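Local coordinates for protein Ent-copalyl diphosphate synthase (Streptomyces platensis, PDB 5BP8) that is a largely helical bacterial enzyme of the terpene cyclase class, part of it matching the squalene-hopene cyclase C-terminal domain family, at residues E57-Q60 and D61-G65; H95-P98 and D99-A102; A183-E187 and K188-T192; Q446-T449 and E450-A453. One frame throughout, in Å; residues are numbered along the deposited sequence.

Interaction 1 of 4, residues E57-Q60 and D61-G65. With EDO (1,2-ethanediol), chain G.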
loop_
_atom_site.group_PDB
_atom_site.type_symbol
_atom_site.label_atom_id
_atom_site.label_comp_id
_atom_site.label_asym_id
_atom_site.label_seq_id
_atom_site.Cartn_x
_atom_site.Cartn_y
_atom_site.Cartn_z
ATOM N N GLU A 57 13.991 4.264 13.938
ATOM C CA GLU A 57 12.934 3.269 13.637
ATOM C C GLU A 57 13.351 1.818 13.841
ATOM O O GLU A 57 12.492 0.911 13.811
ATOM C CB GLU A 57 12.407 3.480 12.226
ATOM C CG GLU A 57 11.688 4.800 12.077
ATOM C CD GLU A 57 10.328 4.824 12.735
ATOM O OE1 GLU A 57 9.661 3.763 12.757
ATOM O OE2 GLU A 57 9.922 5.901 13.185
ATOM N N GLN A 58 14.642 1.573 14.053
ATOM C CA GLN A 58 15.128 0.204 14.272
ATOM C C GLN A 58 14.466 -0.426 15.506
ATOM O O GLN A 58 14.345 0.223 16.547
ATOM C CB GLN A 58 16.641 0.171 14.387
ATOM C CG GLN A 58 17.237 -1.224 14.241
ATOM C CD GLN A 58 18.749 -1.207 14.210
ATOM O OE1 GLN A 58 19.383 -0.241 14.671
ATOM N NE2 GLN A 58 19.339 -2.269 13.703
ATOM N N ASN A 59 13.987 -1.656 15.353
ATOM C CA ASN A 59 13.427 -2.443 16.450
ATOM C C ASN A 59 14.537 -2.904 17.373
ATOM O O ASN A 59 15.703 -2.978 16.967
ATOM C CB ASN A 59 12.667 -3.684 15.937
ATOM C CG ASN A 59 11.530 -3.325 15.040
ATOM O OD1 ASN A 59 10.777 -2.413 15.359
ATOM N ND2 ASN A 59 11.370 -4.056 13.908
ATOM N N GLN A 60 14.170 -3.251 18.595
ATOM C CA GLN A 60 15.173 -3.696 19.582
ATOM C C GLN A 60 15.774 -5.061 19.280
ATOM O O GLN A 60 16.832 -5.381 19.805
ATOM C CB GLN A 60 14.599 -3.602 20.992
ATOM C CG GLN A 60 14.292 -2.162 21.381
ATOM C CD GLN A 60 15.549 -1.291 21.409
ATOM O OE1 GLN A 60 16.536 -1.663 22.014
ATOM N NE2 GLN A 60 15.519 -0.156 20.743
ATOM N N ASP A 61 15.156 -5.845 18.383
ATOM C CA ASP A 61 15.779 -7.077 17.888
ATOM C C ASP A 61 16.733 -6.873 16.696
ATOM O O ASP A 61 17.204 -7.861 16.112
ATOM C CB ASP A 61 14.733 -8.163 17.571
ATOM C CG ASP A 61 13.947 -7.903 16.300
ATOM O OD1 ASP A 61 14.103 -6.838 15.702
ATOM O OD2 ASP A 61 13.099 -8.772 15.931
ATOM N N GLY A 62 17.024 -5.621 16.328
ATOM C CA GLY A 62 17.933 -5.345 15.211
ATOM C C GLY A 62 17.260 -5.177 13.854
ATOM O O GLY A 62 17.829 -4.587 12.935
ATOM N N SER A 63 16.041 -5.704 13.707
ATOM C CA SER A 63 15.286 -5.544 12.489
ATOM C C SER A 63 14.642 -4.173 12.384
ATOM O O SER A 63 14.597 -3.416 13.353
ATOM C CB SER A 63 14.148 -6.604 12.424
ATOM O OG SER A 63 13.142 -6.362 13.379
ATOM N N TRP A 64 14.118 -3.881 11.197
ATOM C CA TRP A 64 13.131 -2.858 11.005
ATOM C C TRP A 64 11.824 -3.497 10.555
ATOM O O TRP A 64 11.797 -4.639 10.089
ATOM C CB TRP A 64 13.566 -1.866 9.944
ATOM C CG TRP A 64 14.680 -0.899 10.317
ATOM C CD1 TRP A 64 14.527 0.407 10.638
ATOM C CD2 TRP A 64 16.087 -1.165 10.370
ATOM N NE1 TRP A 64 15.750 0.991 10.906
ATOM C CE2 TRP A 64 16.730 0.039 10.740
ATOM C CE3 TRP A 64 16.870 -2.307 10.161
ATOM C CZ2 TRP A 64 18.115 0.134 10.886
ATOM C CZ3 TRP A 64 18.269 -2.200 10.300
ATOM C CH2 TRP A 64 18.865 -0.982 10.648
ATOM N N GLY A 65 10.737 -2.765 10.720
ATOM C CA GLY A 65 9.434 -3.230 10.217
ATOM C C GLY A 65 8.628 -4.143 11.114
ATOM O O GLY A 65 8.876 -4.289 12.326
HETATM C C1 EDO G . 11.091 -6.730 17.953
HETATM O O1 EDO G . 12.229 -5.997 18.416
HETATM C C2 EDO G . 9.969 -5.817 17.489
HETATM O O2 EDO G . 9.714 -4.779 18.461
HETATM O O HOH W 1 11.002 -0.037 11.707
#
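Asn59 ND2 spends both its N-H bonds on residues farther round the turn. One runs almost straight to Ser63 OG at 3.0 Å, in the plane of the amide; the other, tilted slightly from that plane, reaches Gly65 O, also at 3.0 Å. Ser63 OG in turn donates to Asp61 OD1 at 2.6 Å on the syn side of the carboxylate. The same OD1 takes Ser63 N from above its plane, closing an Asx turn. Behind these side chains the backbone folds as a type I turn from Asn59 to Gly62, and Asn59 N meets Ser63 O at 2.7 Å.

The other half is the Gln-Trp pair of a QW motif, the sequence repeat of this cyclase family. Gln58 has CG anti to its backbone N (chi1 -165°) and runs extended, which lays its amide over the Trp64 ring with the planes 13° apart. Gln58 CA sits over the five-membered ring, 3.7 Å from the centroid, as a CH-pi contact. At the far end Gln58 NE2 donates to Gly62 O at 2.9 Å, nearly straight (170°), and also to Ala104 O of helix 98-116. Trp64 NE1 bonds to Leu54 O in helix 47-57. With stacking fixing its plane and two carbonyls holding its nitrogen, the Gln58 amide has little freedom to rotate, and it ties the turn to a neighbouring helix.

Interaction 2 of 4, residues H95-P98 and D99-A102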
loop_
_atom_site.group_PDB
_atom_site.type_symbol
_atom_site.label_atom_id
_atom_site.label_comp_id
_atom_site.label_asym_id
_atom_site.label_seq_id
_atom_site.Cartn_x
_atom_site.Cartn_y
_atom_site.Cartn_z
ATOM N N HIS A 95 25.369 14.189 12.306
ATOM C CA HIS A 95 24.858 14.151 13.676
ATOM C C HIS A 95 25.070 12.751 14.262
ATOM O O HIS A 95 25.076 12.597 15.473
ATOM C CB HIS A 95 23.356 14.469 13.756
ATOM C CG HIS A 95 22.926 15.674 12.972
ATOM N ND1 HIS A 95 23.434 16.938 13.195
ATOM C CD2 HIS A 95 21.994 15.812 11.996
ATOM C CE1 HIS A 95 22.858 17.795 12.368
ATOM N NE2 HIS A 95 21.978 17.137 11.633
ATOM N N LEU A 96 25.188 11.737 13.399
ATOM C CA LEU A 96 25.399 10.354 13.824
ATOM C C LEU A 96 26.788 9.965 13.377
ATOM O O LEU A 96 27.132 10.110 12.199
ATOM C CB LEU A 96 24.351 9.420 13.192
ATOM C CG LEU A 96 22.900 9.574 13.690
ATOM C CD1 LEU A 96 21.937 8.819 12.792
ATOM C CD2 LEU A 96 22.737 9.087 15.119
ATOM N N SER A 97 27.578 9.455 14.315
ATOM C CA SER A 97 28.958 9.100 14.051
ATOM C C SER A 97 29.010 7.795 13.264
ATOM O O SER A 97 28.023 7.012 13.272
ATOM C CB SER A 97 29.711 8.898 15.380
ATOM O OG SER A 97 29.146 7.797 16.086
ATOM N N PRO A 98 30.159 7.519 12.640
ATOM C CA PRO A 98 30.367 6.197 12.046
ATOM C C PRO A 98 30.069 5.061 13.055
ATOM O O PRO A 98 29.412 4.093 12.683
ATOM C CB PRO A 98 31.840 6.232 11.626
ATOM C CG PRO A 98 32.099 7.682 11.340
ATOM C CD PRO A 98 31.308 8.418 12.387
ATOM N N ASP A 99 30.475 5.217 14.319
ATOM C CA ASP A 99 30.141 4.216 15.348
ATOM C C ASP A 99 28.631 4.047 15.580
ATOM O O ASP A 99 28.162 2.912 15.700
ATOM C CB ASP A 99 30.829 4.527 16.681
ATOM C CG ASP A 99 32.343 4.331 16.632
ATOM O OD1 ASP A 99 32.881 3.697 15.699
ATOM O OD2 ASP A 99 33.015 4.837 17.545
ATOM N N ASP A 100 27.871 5.147 15.634
ATOM C CA ASP A 100 26.409 5.048 15.746
ATOM C C ASP A 100 25.803 4.267 14.559
ATOM O O ASP A 100 24.960 3.367 14.741
ATOM C CB ASP A 100 25.732 6.426 15.778
ATOM C CG ASP A 100 26.116 7.264 16.990
ATOM O OD1 ASP A 100 26.355 8.479 16.798
ATOM O OD2 ASP A 100 26.171 6.726 18.119
ATOM N N LEU A 101 26.227 4.613 13.353
ATOM C CA LEU A 101 25.698 3.931 12.173
ATOM C C LEU A 101 26.113 2.476 12.118
ATOM O O LEU A 101 25.281 1.602 11.759
ATOM C CB LEU A 101 26.138 4.604 10.892
ATOM C CG LEU A 101 25.707 6.054 10.695
ATOM C CD1 LEU A 101 26.180 6.504 9.322
ATOM C CD2 LEU A 101 24.209 6.211 10.842
ATOM N N ALA A 102 27.369 2.219 12.482
ATOM C CA ALA A 102 27.908 0.873 12.492
ATOM C C ALA A 102 27.178 -0.056 13.477
ATOM O O ALA A 102 26.981 -1.243 13.165
ATOM C CB ALA A 102 29.390 0.895 12.771
#
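Ser97 and Asp100 grip each other reciprocally in a capping box at the start of helix 98-116. Ser97 turns OG between its own backbone N and carbonyl carbon (chi1 64°), which carries the hydroxyl forward over the first turn to accept Asp100 N at 3.0 Å. Asp100 leans the opposite way: CG stands beside its backbone N (chi1 -64°), and the carboxylate reaches back so that OD1 takes Ser97 N at 2.9 Å. That N-H comes in on the anti side of the carboxylate, 27° out of its plane. A weak bond from Ser97 OG to the same OD1 adds to the grip.

Leu96 and Leu101, the residues just outside the box, close a hydrophobic staple. Their chains cross at about a right angle, Leu96 CD1 meeting Leu101 CD2 at 4.0 Å. Leu96 also rests on Ala55 of helix 47-57, while Leu101 packs on Leu82 and Leu86 of helix 72-86. Routine helix bonding then begins with Leu101 N to Ser97 O, 3.0 Å.

The box thus supplies a side-chain acceptor to an early helix N-H, and the carboxylates of Asp99 and Asp100 at this end would probably interact favourably with the helix dipole.

Interaction 3 of 4, residues A183-E187 and K188-T192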
loop_
_atom_site.group_PDB
_atom_site.type_symbol
_atom_site.label_atom_id
_atom_site.label_comp_id
_atom_site.label_asym_id
_atom_site.label_seq_id
_atom_site.Cartn_x
_atom_site.Cartn_y
_atom_site.Cartn_z
ATOM N N ALA A 183 14.924 -4.607 -24.319
ATOM C CA ALA A 183 13.517 -4.292 -24.313
ATOM C C ALA A 183 13.175 -3.568 -23.033
ATOM O O ALA A 183 13.807 -3.810 -21.998
ATOM C CB ALA A 183 12.679 -5.564 -24.421
ATOM N N PRO A 184 12.118 -2.761 -23.069
ATOM C CA PRO A 184 11.812 -1.980 -21.883
ATOM C C PRO A 184 11.251 -2.799 -20.741
ATOM O O PRO A 184 10.492 -3.756 -20.951
ATOM C CB PRO A 184 10.781 -0.976 -22.372
ATOM C CG PRO A 184 10.226 -1.559 -23.628
ATOM C CD PRO A 184 11.271 -2.417 -24.216
ATOM N N LEU A 185 11.637 -2.419 -19.524
ATOM C CA LEU A 185 11.011 -2.945 -18.327
ATOM C C LEU A 185 9.491 -2.787 -18.447
ATOM O O LEU A 185 9.032 -1.728 -18.854
ATOM C CB LEU A 185 11.537 -2.116 -17.144
ATOM C CG LEU A 185 11.207 -2.596 -15.727
ATOM C CD1 LEU A 185 11.809 -3.969 -15.487
ATOM C CD2 LEU A 185 11.778 -1.599 -14.740
ATOM N N PRO A 186 8.688 -3.838 -18.121
ATOM C CA PRO A 186 7.240 -3.607 -18.124
ATOM C C PRO A 186 6.803 -2.452 -17.215
ATOM O O PRO A 186 7.383 -2.238 -16.129
ATOM C CB PRO A 186 6.657 -4.934 -17.617
ATOM C CG PRO A 186 7.685 -5.959 -18.000
ATOM C CD PRO A 186 9.009 -5.244 -17.858
ATOM N N GLU A 187 5.763 -1.740 -17.656
ATOM C CA GLU A 187 5.274 -0.572 -16.942
ATOM C C GLU A 187 5.006 -0.841 -15.455
ATOM O O GLU A 187 5.314 -0.003 -14.615
ATOM C CB GLU A 187 4.011 -0.030 -17.598
ATOM C CG GLU A 187 4.271 0.644 -18.923
ATOM C CD GLU A 187 3.055 1.396 -19.438
ATOM O OE1 GLU A 187 2.023 1.483 -18.720
ATOM O OE2 GLU A 187 3.152 1.880 -20.576
ATOM N N LYS A 188 4.425 -1.994 -15.138
ATOM C CA LYS A 188 4.084 -2.300 -13.752
ATOM C C LYS A 188 5.327 -2.496 -12.873
ATOM O O LYS A 188 5.213 -2.503 -11.629
ATOM C CB LYS A 188 3.193 -3.533 -13.677
ATOM C CG LYS A 188 3.944 -4.844 -13.883
ATOM C CD LYS A 188 2.968 -5.960 -14.224
ATOM C CE LYS A 188 2.020 -6.239 -13.075
ATOM N NZ LYS A 188 1.112 -7.398 -13.352
ATOM N N LEU A 189 6.487 -2.717 -13.494
ATOM C CA LEU A 189 7.751 -2.846 -12.751
ATOM C C LEU A 189 8.571 -1.560 -12.720
ATOM O O LEU A 189 9.628 -1.532 -12.105
ATOM C CB LEU A 189 8.607 -3.980 -13.342
ATOM C CG LEU A 189 7.940 -5.371 -13.170
ATOM C CD1 LEU A 189 8.742 -6.429 -13.920
ATOM C CD2 LEU A 189 7.794 -5.745 -11.705
ATOM N N TRP A 190 8.114 -0.484 -13.354
ATOM C CA TRP A 190 8.835 0.784 -13.207
ATOM C C TRP A 190 8.933 1.218 -11.751
ATOM O O TRP A 190 9.920 1.820 -11.347
ATOM C CB TRP A 190 8.155 1.896 -13.999
ATOM C CG TRP A 190 8.195 1.688 -15.506
ATOM C CD1 TRP A 190 8.818 0.666 -16.193
ATOM C CD2 TRP A 190 7.585 2.529 -16.507
ATOM N NE1 TRP A 190 8.610 0.825 -17.558
ATOM C CE2 TRP A 190 7.868 1.954 -17.773
ATOM C CE3 TRP A 190 6.793 3.666 -16.448
ATOM C CZ2 TRP A 190 7.421 2.518 -18.967
ATOM C CZ3 TRP A 190 6.333 4.225 -17.632
ATOM C CH2 TRP A 190 6.653 3.646 -18.879
ATOM N N HIS A 191 7.889 0.927 -10.985
ATOM C CA HIS A 191 7.851 1.208 -9.558
ATOM C C HIS A 191 9.011 0.550 -8.794
ATOM O O HIS A 191 9.357 1.017 -7.690
ATOM C CB HIS A 191 6.521 0.706 -8.987
ATOM C CG HIS A 191 6.261 1.167 -7.594
ATOM N ND1 HIS A 191 5.933 2.466 -7.296
ATOM C CD2 HIS A 191 6.298 0.510 -6.408
ATOM C CE1 HIS A 191 5.783 2.598 -5.991
ATOM N NE2 HIS A 191 5.999 1.423 -5.429
ATOM N N THR A 192 9.604 -0.510 -9.375
ATOM C CA THR A 192 10.668 -1.274 -8.736
ATOM C C THR A 192 12.009 -1.191 -9.503
ATOM O O THR A 192 12.910 -2.033 -9.352
ATOM C CB THR A 192 10.213 -2.717 -8.425
ATOM O OG1 THR A 192 11.197 -3.386 -7.606
ATOM C CG2 THR A 192 9.975 -3.498 -9.598
HETATM O O HOH W 2 5.072 0.871 -11.991
#
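In the loop that carries the chain from helix 171-179 to helix 193-196, Trp190 folds back across Glu187. Glu187 CA lies over the five-membered ring of the indole, 3.6 Å from its centroid and only 8° off the normal, a well-centred CH-pi contact. The Glu187 side chain continues alongside the indole in the same direction, and its CG comes within 3.7 Å of Trp190 CZ2. A nearly eclipsed second torsion of Trp190 (chi2 -3°) swings the pyrrole edge toward Leu185, where NE1 donates to Leu185 O at 2.9 Å. The bond is bent, and the donor sits well above the carbonyl plane.

Two backbone bonds make two overlapping turns underneath: Leu189 N to Pro186 O at 2.8 Å and Trp190 N to Glu187 O at 3.1 Å. Water 2 extends the second, giving a hydrogen to Glu187 O and accepting one from His191 N. His191 itself is anchored by Gly218 O and Asp497 OD2.

On the inner side Leu185 wedges against the turns, CG to Leu189 CB at 3.8 Å and CD2 to Trp190 CD1 at 4.0 Å; it is buried against Val176 of one flanking helix and Leu193 of the next. Pro186 and Leu189 lie side by side, Pro186 CD and Leu189 CD1 in contact. Lys188 projects from the exposed surface, its side chain about 5 Å from a bound sulfate ion.

Interaction 4 of 4, residues Q446-T449 and E450-A453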
loop_
_atom_site.group_PDB
_atom_site.type_symbol
_atom_site.label_atom_id
_atom_site.label_comp_id
_atom_site.label_asym_id
_atom_site.label_seq_id
_atom_site.Cartn_x
_atom_site.Cartn_y
_atom_site.Cartn_z
ATOM N N GLN A 446 -1.974 -5.608 16.469
ATOM C CA GLN A 446 -2.430 -4.826 17.604
ATOM C C GLN A 446 -3.781 -4.253 17.182
ATOM O O GLN A 446 -4.099 -4.242 15.996
ATOM C CB GLN A 446 -1.461 -3.648 17.853
ATOM C CG GLN A 446 -1.456 -2.668 16.692
ATOM C CD GLN A 446 -0.298 -1.711 16.705
ATOM O OE1 GLN A 446 0.504 -1.680 15.766
ATOM N NE2 GLN A 446 -0.183 -0.930 17.784
ATOM N N GLY A 447 -4.554 -3.722 18.115
ATOM C CA GLY A 447 -5.707 -2.906 17.718
ATOM C C GLY A 447 -5.291 -1.674 16.944
ATOM O O GLY A 447 -4.385 -0.923 17.365
ATOM N N THR A 448 -5.940 -1.435 15.791
ATOM C CA THR A 448 -5.650 -0.254 15.002
ATOM C C THR A 448 -6.938 0.470 14.657
ATOM O O THR A 448 -8.008 -0.130 14.604
ATOM C CB THR A 448 -4.949 -0.587 13.674
ATOM O OG1 THR A 448 -5.792 -1.415 12.851
ATOM C CG2 THR A 448 -3.610 -1.302 13.935
ATOM N N THR A 449 -6.807 1.749 14.425
ATOM C CA THR A 449 -7.925 2.571 13.913
ATOM C C THR A 449 -8.467 1.970 12.606
ATOM O O THR A 449 -9.698 1.738 12.479
ATOM C CB THR A 449 -7.447 4.016 13.678
ATOM O OG1 THR A 449 -7.203 4.638 14.952
ATOM C CG2 THR A 449 -8.482 4.869 12.900
ATOM N N GLU A 450 -7.558 1.670 11.663
ATOM C CA GLU A 450 -7.997 1.182 10.353
ATOM C C GLU A 450 -8.819 -0.102 10.476
ATOM O O GLU A 450 -9.936 -0.194 9.973
ATOM C CB GLU A 450 -6.796 0.949 9.439
ATOM C CG GLU A 450 -7.169 0.461 8.044
ATOM C CD GLU A 450 -5.976 0.251 7.126
ATOM O OE1 GLU A 450 -4.807 0.399 7.592
ATOM O OE2 GLU A 450 -6.221 -0.059 5.944
ATOM N N GLU A 451 -8.269 -1.098 11.178
ATOM C CA GLU A 451 -8.900 -2.407 11.208
ATOM C C GLU A 451 -10.181 -2.411 12.050
ATOM O O GLU A 451 -11.161 -3.089 11.705
ATOM C CB GLU A 451 -7.915 -3.485 11.657
ATOM C CG GLU A 451 -6.690 -3.589 10.739
ATOM C CD GLU A 451 -5.547 -4.374 11.348
ATOM O OE1 GLU A 451 -4.824 -3.813 12.197
ATOM O OE2 GLU A 451 -5.344 -5.543 10.958
ATOM N N THR A 452 -10.172 -1.643 13.129
ATOM C CA THR A 452 -11.354 -1.464 13.941
ATOM C C THR A 452 -12.474 -0.829 13.088
ATOM O O THR A 452 -13.642 -1.301 13.108
ATOM C CB THR A 452 -11.056 -0.598 15.179
ATOM O OG1 THR A 452 -10.025 -1.216 15.972
ATOM C CG2 THR A 452 -12.325 -0.434 16.021
ATOM N N ALA A 453 -12.115 0.219 12.355
ATOM C CA ALA A 453 -13.076 0.913 11.473
ATOM C C ALA A 453 -13.721 -0.033 10.494
ATOM O O ALA A 453 -14.960 0.008 10.312
ATOM C CB ALA A 453 -12.418 2.068 10.732
HETATM O O HOH W 3 -2.252 -4.728 13.135
#
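Thr448 O lies at the tight end of this contact, where two donors from Thr452 converge on it from opposite faces of the carbonyl plane: the hydroxyl OG1 at 2.7 Å and the backbone N at 3.0 Å. Thr452 can do this because its OG1 stands beside its own backbone N (chi1 -59°), pointing back down the turn.

The side-chain oxygen of the same residue, Thr448 OG1, is just as busy. It accepts Glu451 N at 3.0 Å and hands its own hydrogen to Glu451 OE1 at 2.7 Å, using the anti lone pair of that oxygen. Thr448 is thus the N-cap of helix 449-461, within the stretch matching the squalene-hopene cyclase C-terminal family, and its cap is locked by the carboxylate it feeds. The other carboxylate oxygen, Glu451 OE2, is held by Ser401 OG and Arg444 N. Glu450 extends off the turn into a polar cluster, where OE2 bonds with Tyr454, His399 and Trp495. Thr449 packs on Leu482 and Ile507 of two neighbouring helices.

Toward Gln446 the packing thins out. This residue is exposed, and its link to the cap runs through water 3, which donates to Glu451 OE1 at 2.9 Å but accepts Gln446 N only weakly, at 3.5 Å.

How the interactions relate
The four contacts follow one another along the chain without overlapping, and each organises a loop or helix start in a largely helical fold. Interactions 1 and 2 are neighbours, centres 16 Å apart, and share surroundings: both touch helices 47-57, 72-86 and 98-116, the last capped in interaction 2 and bonded by the amide of interaction 1. Interaction 4 is 22 Å from interaction 1, centre to centre, while interaction 3 stands 31 to 36 Å from the others, across the chain's centre from interaction 4. A parallel joins 1 and 4: Trp64 N bonds to Thr75 OG1, and Trp442 N, closing another QW-type sequence, bonds to Thr452 OG1.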